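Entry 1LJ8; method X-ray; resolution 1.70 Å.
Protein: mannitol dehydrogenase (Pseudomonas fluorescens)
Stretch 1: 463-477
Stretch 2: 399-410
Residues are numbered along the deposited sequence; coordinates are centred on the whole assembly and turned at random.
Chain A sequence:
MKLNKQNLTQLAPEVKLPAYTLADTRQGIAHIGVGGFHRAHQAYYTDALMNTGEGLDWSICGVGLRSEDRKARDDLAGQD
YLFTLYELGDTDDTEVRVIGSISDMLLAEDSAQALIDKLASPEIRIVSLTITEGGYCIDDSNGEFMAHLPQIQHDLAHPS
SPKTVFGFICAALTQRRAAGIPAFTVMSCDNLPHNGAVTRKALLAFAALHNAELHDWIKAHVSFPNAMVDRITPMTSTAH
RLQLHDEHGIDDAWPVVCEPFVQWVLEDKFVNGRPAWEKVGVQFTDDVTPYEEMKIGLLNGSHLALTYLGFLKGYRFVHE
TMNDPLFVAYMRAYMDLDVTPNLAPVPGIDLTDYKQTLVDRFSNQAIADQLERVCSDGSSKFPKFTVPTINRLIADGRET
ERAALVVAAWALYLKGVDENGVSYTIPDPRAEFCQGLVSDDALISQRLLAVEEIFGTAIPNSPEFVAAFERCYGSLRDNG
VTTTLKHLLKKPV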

# COMPACT_ATOMS: atom_id res chain seq x y z
N PRO A 463 5.65 26.50 -16.30
CA PRO A 463 5.00 27.76 -15.88
C PRO A 463 3.50 27.57 -15.70
O PRO A 463 2.89 28.15 -14.78
CB PRO A 463 5.31 28.72 -17.05
CG PRO A 463 6.67 28.23 -17.54
CD PRO A 463 6.52 26.70 -17.49
N GLU A 464 2.89 26.79 -16.60
CA GLU A 464 1.47 26.51 -16.55
C GLU A 464 1.11 25.81 -15.22
O GLU A 464 0.16 26.18 -14.54
CB GLU A 464 1.05 25.53 -17.66
CG GLU A 464 0.95 26.11 -19.09
CD GLU A 464 2.28 26.48 -19.73
OE1 GLU A 464 2.18 27.18 -20.77
OE2 GLU A 464 3.40 26.11 -19.26
N PHE A 465 1.87 24.79 -14.87
CA PHE A 465 1.52 24.06 -13.65
C PHE A 465 1.79 24.90 -12.42
O PHE A 465 0.99 24.93 -11.47
CB PHE A 465 2.32 22.75 -13.54
CG PHE A 465 1.97 21.97 -12.29
CD1 PHE A 465 0.91 21.06 -12.31
CD2 PHE A 465 2.63 22.22 -11.10
CE1 PHE A 465 0.50 20.41 -11.13
CE2 PHE A 465 2.25 21.58 -9.90
CZ PHE A 465 1.19 20.68 -9.92
N VAL A 466 2.93 25.58 -12.40
CA VAL A 466 3.23 26.40 -11.23
C VAL A 466 2.14 27.48 -11.00
O VAL A 466 1.73 27.72 -9.87
CB VAL A 466 4.61 27.08 -11.38
CG1 VAL A 466 4.82 28.12 -10.26
CG2 VAL A 466 5.71 26.01 -11.29
N ALA A 467 1.65 28.10 -12.08
CA ALA A 467 0.61 29.14 -11.93
C ALA A 467 -0.69 28.52 -11.38
O ALA A 467 -1.35 29.11 -10.52
CB ALA A 467 0.32 29.80 -13.31
N ALA A 468 -1.02 27.34 -11.86
CA ALA A 468 -2.24 26.66 -11.41
C ALA A 468 -2.09 26.29 -9.92
O ALA A 468 -3.02 26.44 -9.13
CB ALA A 468 -2.48 25.39 -12.25
N PHE A 469 -0.92 25.80 -9.55
CA PHE A 469 -0.65 25.45 -8.15
C PHE A 469 -0.79 26.66 -7.26
O PHE A 469 -1.43 26.61 -6.22
CB PHE A 469 0.76 24.87 -8.02
CG PHE A 469 1.20 24.72 -6.60
CD1 PHE A 469 0.82 23.61 -5.85
CD2 PHE A 469 1.94 25.73 -5.99
CE1 PHE A 469 1.15 23.50 -4.53
CE2 PHE A 469 2.29 25.63 -4.64
CZ PHE A 469 1.89 24.50 -3.90
N GLU A 470 -0.22 27.79 -7.68
CA GLU A 470 -0.31 28.99 -6.87
C GLU A 470 -1.74 29.53 -6.74
O GLU A 470 -2.12 29.98 -5.66
CB GLU A 470 0.65 30.06 -7.43
CG GLU A 470 2.12 29.68 -7.19
CD GLU A 470 3.10 30.72 -7.69
OE1 GLU A 470 2.68 31.68 -8.36
OE2 GLU A 470 4.30 30.56 -7.41
N ARG A 471 -2.51 29.50 -7.84
CA ARG A 471 -3.93 29.94 -7.84
C ARG A 471 -4.71 29.06 -6.84
O ARG A 471 -5.51 29.54 -6.02
CB ARG A 471 -4.61 29.69 -9.21
CG ARG A 471 -4.19 30.57 -10.35
CD ARG A 471 -5.16 30.43 -11.50
NE ARG A 471 -4.99 29.22 -12.32
CZ ARG A 471 -4.10 29.12 -13.30
NH1 ARG A 471 -3.29 30.13 -13.58
NH2 ARG A 471 -4.06 28.04 -14.07
N CYS A 472 -4.52 27.76 -6.98
CA CYS A 472 -5.21 26.79 -6.12
C CYS A 472 -4.88 26.98 -4.66
O CYS A 472 -5.78 27.00 -3.80
CB CYS A 472 -4.89 25.32 -6.55
SG CYS A 472 -5.72 24.85 -8.12
N TYR A 473 -3.59 27.09 -4.35
CA TYR A 473 -3.20 27.27 -2.95
C TYR A 473 -3.81 28.55 -2.34
O TYR A 473 -4.38 28.54 -1.23
CB TYR A 473 -1.69 27.30 -2.86
CG TYR A 473 -1.20 27.42 -1.44
CD1 TYR A 473 -1.05 26.29 -0.65
CD2 TYR A 473 -0.96 28.67 -0.87
CE1 TYR A 473 -0.67 26.41 0.71
CE2 TYR A 473 -0.59 28.82 0.47
CZ TYR A 473 -0.45 27.67 1.26
OH TYR A 473 -0.12 27.77 2.60
N GLY A 474 -3.69 29.68 -3.06
CA GLY A 474 -4.26 30.91 -2.55
C GLY A 474 -5.77 30.79 -2.36
O GLY A 474 -6.31 31.29 -1.36
N SER A 475 -6.45 30.14 -3.30
CA SER A 475 -7.89 30.03 -3.18
C SER A 475 -8.25 29.15 -1.97
O SER A 475 -9.13 29.47 -1.17
CB SER A 475 -8.48 29.44 -4.45
OG SER A 475 -9.90 29.40 -4.34
N LEU A 476 -7.55 28.03 -1.83
CA LEU A 476 -7.86 27.19 -0.68
C LEU A 476 -7.69 27.96 0.65
O LEU A 476 -8.51 27.86 1.58
CB LEU A 476 -6.93 25.95 -0.70
CG LEU A 476 -7.33 24.88 -1.72
CD1 LEU A 476 -6.30 23.71 -1.63
CD2 LEU A 476 -8.74 24.34 -1.41
N ARG A 477 -6.61 28.71 0.76
CA ARG A 477 -6.32 29.46 1.99
C ARG A 477 -7.34 30.55 2.26
O ARG A 477 -7.88 30.67 3.37
CB ARG A 477 -4.93 30.11 1.87
CG ARG A 477 -4.47 30.88 3.08
CD ARG A 477 -3.27 31.74 2.74
NE ARG A 477 -3.65 32.69 1.68
CZ ARG A 477 -2.85 33.06 0.69
NH1 ARG A 477 -1.61 32.58 0.62
NH2 ARG A 477 -3.31 33.87 -0.27
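Stretch 2 (399-410) ETERAALVVAAW

Stretch 2 opens with two non-helical residues, Glu399 and Thr400, and is helical from Glu401 to Trp410, where the helix runs on beyond the stretch. It packs on the helix of stretch 1 with the two N-to-C directions 55° apart, a signed crossing angle of -55°, and an axial separation of 8.2 Å at closest approach. The backbones come nearest at two alanines of stretch 2: the CA atoms of Ala404 and Phe469 lie 5.0 Å apart, and those of Ala408 and Tyr473 4.8 Å. Together the two surfaces bury 700 Å².

Glu399, in a polyproline-like conformation (phi/psi -59/127), caps the helix, its OE1 accepting a hydrogen bond from Glu401 N at 2.9 Å. Thr400 points toward stretch 1 in rotamer p, which places OG1 3.7 Å from both Phe465 CA and Ala468 CB, while its CB lies 3.9 Å from Phe465 CD1. Its carbonyl O accepts from Ala404 N at 2.7 Å.

Glu401 makes the polar link between the helices. Its CA-to-CB bond is directed sideways, but the carboxylate comes nearer and meets the guanidinium of Arg471 in a two-pronged salt bridge: Arg471 NH2 donates to Glu401 OE1 at 2.6 Å and Arg471 NE to Glu401 OE2 at 2.7 Å, both nearly linear. Glu401 OE1 also lies 3.4 Å from Ala468 CB.

Arg402 turns away, and the next close packing comes from Ala404, whose CB is 3.7 Å from both Ala468 CB and Phe465 CE1. Leu405 starts out sideways, yet its CD1 reaches Cys472 CB at 3.8 Å and Leu476 CD1 at 3.7 Å. The Cys472 side chain fits as a knob among Glu401, Ala404, Leu405 and Ala408, with SG 3.8 Å from Glu401 O.

After Val406, which faces away, Val407 meets the two phenylalanines: its CG2 lies at the ring edge of Phe465, 4.0 Å from Phe465 CZ, and its CG1 is 3.7 Å from Phe469 CE1. Ala408 provides the reciprocal knob, set among Phe469, Cys472, Tyr473 and Leu476. Its CB stands 3.5 Å from Cys472 CB and 3.5 Å from Tyr473 N, close to the backbone of stretch 1, and Phe469 CE1 approaches Ala408 CA to 3.4 Å. Contact ends at Ala409, where Leu476 CD1 rests 3.5 Å from Ala409 CA and 4.0 Å from Ala409 CB; Trp410 makes none.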

# COMPACT_ATOMS: atom_id res chain seq x y z
N GLU A 399 -5.09 20.80 -19.59
CA GLU A 399 -5.39 21.57 -18.36
C GLU A 399 -4.82 20.87 -17.13
O GLU A 399 -5.10 19.70 -16.94
CB GLU A 399 -6.92 21.69 -18.21
CG GLU A 399 -7.46 22.28 -16.86
CD GLU A 399 -7.06 23.76 -16.58
OE1 GLU A 399 -5.94 24.06 -16.05
OE2 GLU A 399 -7.90 24.65 -16.89
N THR A 400 -4.04 21.58 -16.31
CA THR A 400 -3.49 20.92 -15.10
C THR A 400 -4.19 21.32 -13.80
O THR A 400 -3.85 20.79 -12.74
CB THR A 400 -1.98 21.24 -14.89
OG1 THR A 400 -1.80 22.65 -14.65
CG2 THR A 400 -1.16 20.81 -16.13
N GLU A 401 -5.15 22.22 -13.89
CA GLU A 401 -5.77 22.76 -12.69
C GLU A 401 -6.33 21.77 -11.68
O GLU A 401 -6.11 21.95 -10.47
CB GLU A 401 -6.88 23.74 -13.06
CG GLU A 401 -7.03 24.81 -12.01
CD GLU A 401 -6.36 26.10 -12.47
OE1 GLU A 401 -5.56 26.05 -13.45
OE2 GLU A 401 -6.63 27.13 -11.86
N ARG A 402 -7.07 20.76 -12.14
CA ARG A 402 -7.61 19.80 -11.18
C ARG A 402 -6.49 19.03 -10.50
O ARG A 402 -6.59 18.74 -9.30
CB ARG A 402 -8.54 18.80 -11.83
CG ARG A 402 -9.89 19.41 -12.38
CD ARG A 402 -10.63 18.34 -13.20
NE ARG A 402 -9.96 18.15 -14.49
CZ ARG A 402 -10.15 18.91 -15.57
NH1 ARG A 402 -11.02 19.93 -15.57
NH2 ARG A 402 -9.41 18.70 -16.64
N ALA A 403 -5.45 18.67 -11.25
CA ALA A 403 -4.35 17.90 -10.64
C ALA A 403 -3.50 18.80 -9.74
O ALA A 403 -2.98 18.37 -8.70
CB ALA A 403 -3.48 17.26 -11.73
N ALA A 404 -3.35 20.06 -10.16
CA ALA A 404 -2.59 21.02 -9.35
C ALA A 404 -3.27 21.23 -8.02
O ALA A 404 -2.60 21.44 -7.01
CB ALA A 404 -2.44 22.42 -10.11
N LEU A 405 -4.59 21.16 -7.99
CA LEU A 405 -5.33 21.37 -6.74
C LEU A 405 -4.97 20.27 -5.73
O LEU A 405 -4.93 20.55 -4.54
CB LEU A 405 -6.87 21.39 -6.99
CG LEU A 405 -7.74 21.57 -5.72
CD1 LEU A 405 -7.42 22.96 -5.08
CD2 LEU A 405 -9.24 21.47 -6.08
N VAL A 406 -4.71 19.04 -6.20
CA VAL A 406 -4.32 17.98 -5.26
C VAL A 406 -3.02 18.37 -4.53
O VAL A 406 -2.87 18.17 -3.31
CB VAL A 406 -4.08 16.63 -5.99
CG1 VAL A 406 -3.80 15.52 -4.92
CG2 VAL A 406 -5.29 16.25 -6.85
N VAL A 407 -2.05 18.88 -5.30
CA VAL A 407 -0.76 19.28 -4.75
C VAL A 407 -0.90 20.52 -3.83
O VAL A 407 -0.24 20.62 -2.79
CB VAL A 407 0.28 19.56 -5.90
CG1 VAL A 407 1.70 19.89 -5.31
CG2 VAL A 407 0.40 18.32 -6.78
N ALA A 408 -1.73 21.48 -4.25
CA ALA A 408 -1.97 22.67 -3.46
C ALA A 408 -2.66 22.26 -2.13
O ALA A 408 -2.36 22.81 -1.03
CB ALA A 408 -2.90 23.64 -4.27
N ALA A 409 -3.60 21.31 -2.23
CA ALA A 409 -4.34 20.85 -1.02
C ALA A 409 -3.33 20.23 -0.05
O ALA A 409 -3.40 20.46 1.17
CB ALA A 409 -5.41 19.79 -1.42
N TRP A 410 -2.43 19.40 -0.57
CA TRP A 410 -1.41 18.79 0.30
C TRP A 410 -0.56 19.89 0.96
O TRP A 410 -0.25 19.82 2.16
CB TRP A 410 -0.47 17.87 -0.52
CG TRP A 410 0.53 17.13 0.33
CD1 TRP A 410 0.24 16.30 1.39
CD2 TRP A 410 1.97 17.07 0.16
NE1 TRP A 410 1.41 15.72 1.87
CE2 TRP A 410 2.47 16.18 1.14
CE3 TRP A 410 2.86 17.68 -0.73
CZ2 TRP A 410 3.84 15.88 1.26
CZ3 TRP A 410 4.24 17.38 -0.61
CH2 TRP A 410 4.71 16.49 0.39